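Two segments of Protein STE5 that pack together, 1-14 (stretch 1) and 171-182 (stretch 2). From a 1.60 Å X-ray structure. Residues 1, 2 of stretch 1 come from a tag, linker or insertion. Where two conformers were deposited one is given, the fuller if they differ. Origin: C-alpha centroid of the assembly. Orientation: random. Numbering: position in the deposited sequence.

Stretch 1 (1-14) GSLTTISSILSLKR
Stretch 2, residues 171-182: TFVLETLCYSFG

Two helices, 2-14 and 171-180, the second begun earlier in the chain, run in the same general direction, their axes crossing at -34° with a closest approach of 9.8 Å. The CA register steps along both: Ser2 with Phe172 (7.8 Å), Thr5 with Val173 (6.9 Å), Ile6 with Thr176 (6.6 Å), Ile9 with Leu177 (6.3 Å), Leu10 with Ser180 (6.9 Å) and Lys13 with Phe181 (7.2 Å). The pair is tightest at Ile9, and together the stretches bury 570 Å².

Apolar packing centres on Ile9 (chi1 m, chi2 t), a knob among Val173, Thr176, Leu177 and Ser180. Its CD1 lies 3.5 Å from Thr176 CG2, and its CG2 lies 4.1 Å from CD1 of Leu177 (t, p). Thr176 and Ser180 point toward the first helix, while Val173 and Leu177 set out sideways, and the end of Leu177 comes nearer. Ile6 (m, t) extends the seam, with CG1 4.0 Å from both Phe172 CZ and Thr176 CG2.

At the N-terminal end, Phe172 (chi1 t, chi2 85°) points toward the first helix. Thr5 CB meets the ring edge, 3.6 Å from Phe172 CE2, while the tag-derived Ser2 places OG over one face and CB 3.3 Å from Phe172 CZ. At the other end Phe181 (chi1 m) brings CZ to 4.1 Å from Lys13 CA.

Three hydroxyls in the seam, each in the m rotamer, bond back to carbonyls four residues earlier in their own stretch: Thr5 OG1 donates to Gly1 O (2.9 Å), Thr176 OG1 to Phe172 O (2.7 Å) and Ser180 OG to Thr176 O (2.7 Å). Thr176 can thus offer its methyl to Ile9.

One hydrogen bond crosses: extended Lys13, all four chi angles t, donates from NZ to Ser180 O at 2.8 Å. That carbonyl belongs to the chain's exit from helix, where Gly182, at phi 77°, marks a Schellman motif; one of its bonds back runs from Gly182 N to Tyr179 O (2.9 Å).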

# COMPACT_ATOMS: atom_id res chain seq x y z
N GLY A 1 4.57 -15.85 2.78
CA GLY A 1 5.09 -16.17 1.46
C GLY A 1 4.06 -15.98 0.35
O GLY A 1 3.03 -15.34 0.55
N SER A 2 4.35 -16.55 -0.81
CA SER A 2 3.49 -16.42 -1.98
C SER A 2 2.06 -16.92 -1.75
O SER A 2 1.09 -16.24 -2.11
CB SER A 2 4.13 -17.14 -3.17
OG SER A 2 5.39 -16.57 -3.47
N LEU A 3 1.94 -18.10 -1.16
CA LEU A 3 0.63 -18.69 -0.91
C LEU A 3 -0.27 -17.77 -0.09
O LEU A 3 -1.41 -17.50 -0.48
CB LEU A 3 0.76 -20.04 -0.22
CG LEU A 3 -0.59 -20.68 0.13
CD1 LEU A 3 -1.24 -21.30 -1.11
CD2 LEU A 3 -0.42 -21.72 1.22
N THR A 4 0.25 -17.29 1.03
CA THR A 4 -0.54 -16.46 1.95
C THR A 4 -0.79 -15.06 1.40
O THR A 4 -1.84 -14.47 1.66
CB THR A 4 0.12 -16.35 3.34
OG1 THR A 4 1.41 -15.74 3.22
CG2 THR A 4 0.25 -17.71 3.96
N THR A 5 0.17 -14.53 0.64
CA THR A 5 -0.05 -13.27 -0.06
C THR A 5 -1.25 -13.40 -0.99
O THR A 5 -2.14 -12.56 -0.99
CB THR A 5 1.19 -12.85 -0.87
OG1 THR A 5 2.28 -12.58 0.02
CG2 THR A 5 0.89 -11.61 -1.69
N ILE A 6 -1.26 -14.48 -1.78
CA ILE A 6 -2.36 -14.74 -2.70
C ILE A 6 -3.70 -14.89 -1.98
O ILE A 6 -4.69 -14.25 -2.34
CB ILE A 6 -2.09 -16.00 -3.55
CG1 ILE A 6 -0.90 -15.77 -4.49
CG2 ILE A 6 -3.33 -16.39 -4.35
CD1 ILE A 6 -0.50 -17.00 -5.29
N SER A 7 -3.73 -15.75 -0.96
CA SER A 7 -4.98 -15.98 -0.25
C SER A 7 -5.46 -14.74 0.51
O SER A 7 -6.65 -14.49 0.60
CB SER A 7 -4.87 -17.20 0.68
OG SER A 7 -3.80 -17.06 1.60
N SER A 8 -4.52 -13.97 1.05
CA SER A 8 -4.88 -12.74 1.73
C SER A 8 -5.52 -11.76 0.75
O SER A 8 -6.56 -11.16 1.04
CB SER A 8 -3.67 -12.12 2.42
OG SER A 8 -3.20 -12.95 3.46
N ILE A 9 -4.89 -11.60 -0.41
CA ILE A 9 -5.42 -10.70 -1.44
C ILE A 9 -6.77 -11.20 -1.97
O ILE A 9 -7.67 -10.41 -2.23
CB ILE A 9 -4.39 -10.49 -2.57
CG1 ILE A 9 -3.21 -9.66 -2.06
CG2 ILE A 9 -5.03 -9.81 -3.78
CD1 ILE A 9 -2.00 -9.68 -2.95
N LEU A 10 -6.91 -12.51 -2.11
CA LEU A 10 -8.17 -13.07 -2.57
C LEU A 10 -9.27 -12.82 -1.54
O LEU A 10 -10.43 -12.63 -1.89
CB LEU A 10 -8.04 -14.57 -2.87
CG LEU A 10 -7.00 -14.93 -3.93
CD1 LEU A 10 -7.29 -16.30 -4.52
CD2 LEU A 10 -6.95 -13.88 -5.03
N SER A 11 -8.90 -12.81 -0.26
CA SER A 11 -9.85 -12.52 0.79
C SER A 11 -10.37 -11.09 0.66
O SER A 11 -11.58 -10.84 0.74
CB SER A 11 -9.22 -12.74 2.17
OG SER A 11 -10.16 -12.52 3.20
N LEU A 12 -9.46 -10.16 0.43
CA LEU A 12 -9.83 -8.76 0.25
C LEU A 12 -10.72 -8.58 -0.96
O LEU A 12 -11.77 -7.93 -0.89
CB LEU A 12 -8.57 -7.90 0.11
CG LEU A 12 -8.78 -6.48 -0.43
CD1 LEU A 12 -9.46 -5.62 0.62
CD2 LEU A 12 -7.45 -5.85 -0.87
N LYS A 13 -10.31 -9.16 -2.08
CA LYS A 13 -11.06 -9.07 -3.32
C LYS A 13 -12.47 -9.61 -3.10
O LYS A 13 -13.45 -9.03 -3.58
CB LYS A 13 -10.34 -9.88 -4.40
CG LYS A 13 -11.22 -10.42 -5.50
CD LYS A 13 -10.51 -11.55 -6.22
CE LYS A 13 -11.19 -11.92 -7.53
NZ LYS A 13 -10.26 -12.71 -8.36
N ARG A 14 -12.55 -10.70 -2.35
CA ARG A 14 -13.82 -11.36 -2.04
C ARG A 14 -14.82 -10.37 -1.45
O ARG A 14 -16.01 -10.41 -1.76
CB ARG A 14 -13.58 -12.50 -1.05
CG ARG A 14 -14.30 -13.80 -1.37
CD ARG A 14 -13.37 -14.76 -2.10
NE ARG A 14 -13.87 -16.13 -2.05
CZ ARG A 14 -13.19 -17.18 -2.50
NH1 ARG A 14 -11.99 -17.02 -3.03
NH2 ARG A 14 -13.72 -18.39 -2.41
N THR A 171 7.35 -6.77 -6.66
CA THR A 171 6.76 -7.23 -7.91
C THR A 171 5.70 -8.30 -7.64
O THR A 171 4.59 -8.23 -8.17
CB THR A 171 7.84 -7.75 -8.87
OG1 THR A 171 8.64 -6.64 -9.32
CG2 THR A 171 7.20 -8.42 -10.09
N PHE A 172 6.04 -9.27 -6.80
CA PHE A 172 5.10 -10.35 -6.53
C PHE A 172 3.84 -9.84 -5.85
O PHE A 172 2.73 -10.18 -6.25
CB PHE A 172 5.73 -11.46 -5.68
CG PHE A 172 4.76 -12.55 -5.33
CD1 PHE A 172 4.54 -13.59 -6.21
CD2 PHE A 172 4.03 -12.50 -4.15
CE1 PHE A 172 3.62 -14.59 -5.91
CE2 PHE A 172 3.11 -13.49 -3.85
CZ PHE A 172 2.91 -14.53 -4.73
N VAL A 173 4.01 -9.01 -4.82
CA VAL A 173 2.87 -8.45 -4.10
C VAL A 173 1.96 -7.64 -5.01
O VAL A 173 0.74 -7.85 -5.04
CB VAL A 173 3.34 -7.53 -2.95
CG1 VAL A 173 2.15 -6.79 -2.34
CG2 VAL A 173 4.05 -8.34 -1.88
N LEU A 174 2.56 -6.74 -5.77
CA LEU A 174 1.78 -5.82 -6.60
C LEU A 174 1.18 -6.48 -7.85
O LEU A 174 0.06 -6.16 -8.24
CB LEU A 174 2.60 -4.57 -6.94
CG LEU A 174 2.95 -3.74 -5.71
CD1 LEU A 174 3.91 -2.61 -6.07
CD2 LEU A 174 1.67 -3.20 -5.08
N GLU A 175 1.92 -7.40 -8.47
CA GLU A 175 1.37 -8.16 -9.59
C GLU A 175 0.21 -9.02 -9.09
O GLU A 175 -0.82 -9.11 -9.76
CB GLU A 175 2.44 -9.04 -10.27
CG GLU A 175 3.38 -8.24 -11.17
CD GLU A 175 4.29 -9.12 -12.03
OE1 GLU A 175 4.39 -10.32 -11.75
OE2 GLU A 175 4.90 -8.58 -12.98
N THR A 176 0.36 -9.62 -7.92
CA THR A 176 -0.71 -10.43 -7.36
C THR A 176 -1.94 -9.58 -7.08
O THR A 176 -3.08 -9.98 -7.38
CB THR A 176 -0.29 -11.16 -6.07
OG1 THR A 176 0.79 -12.05 -6.37
CG2 THR A 176 -1.46 -11.97 -5.51
N LEU A 177 -1.72 -8.40 -6.53
CA LEU A 177 -2.82 -7.50 -6.24
C LEU A 177 -3.56 -7.11 -7.53
O LEU A 177 -4.78 -7.24 -7.62
CB LEU A 177 -2.31 -6.27 -5.50
CG LEU A 177 -3.36 -5.20 -5.19
CD1 LEU A 177 -4.44 -5.74 -4.24
CD2 LEU A 177 -2.68 -3.96 -4.63
N CYS A 178 -2.82 -6.65 -8.53
CA CYS A 178 -3.44 -6.17 -9.76
C CYS A 178 -4.13 -7.28 -10.53
O CYS A 178 -5.26 -7.12 -11.01
CB CYS A 178 -2.41 -5.50 -10.65
SG CYS A 178 -1.92 -3.91 -9.99
N TYR A 179 -3.44 -8.40 -10.67
CA TYR A 179 -3.97 -9.50 -11.46
C TYR A 179 -5.20 -10.13 -10.80
O TYR A 179 -6.09 -10.60 -11.50
CB TYR A 179 -2.89 -10.54 -11.80
CG TYR A 179 -2.09 -10.14 -13.01
CD1 TYR A 179 -1.20 -9.06 -12.97
CD2 TYR A 179 -2.24 -10.82 -14.21
CE1 TYR A 179 -0.49 -8.68 -14.09
CE2 TYR A 179 -1.53 -10.45 -15.34
CZ TYR A 179 -0.66 -9.37 -15.27
OH TYR A 179 0.05 -9.02 -16.40
N SER A 180 -5.24 -10.14 -9.47
CA SER A 180 -6.41 -10.68 -8.77
C SER A 180 -7.66 -9.89 -9.13
O SER A 180 -8.77 -10.43 -9.12
CB SER A 180 -6.20 -10.68 -7.26
OG SER A 180 -5.20 -11.61 -6.87
N PHE A 181 -7.48 -8.62 -9.47
CA PHE A 181 -8.60 -7.78 -9.93
C PHE A 181 -8.80 -7.79 -11.45
O PHE A 181 -9.65 -7.07 -11.97
CB PHE A 181 -8.44 -6.35 -9.40
CG PHE A 181 -8.70 -6.21 -7.93
CD1 PHE A 181 -10.00 -6.21 -7.45
CD2 PHE A 181 -7.66 -6.09 -7.03
CE1 PHE A 181 -10.25 -6.09 -6.09
CE2 PHE A 181 -7.90 -5.98 -5.68
CZ PHE A 181 -9.20 -5.97 -5.21
N GLY A 182 -8.03 -8.61 -12.16
CA GLY A 182 -8.15 -8.72 -13.60
C GLY A 182 -7.51 -7.57 -14.36
O GLY A 182 -7.92 -7.26 -15.48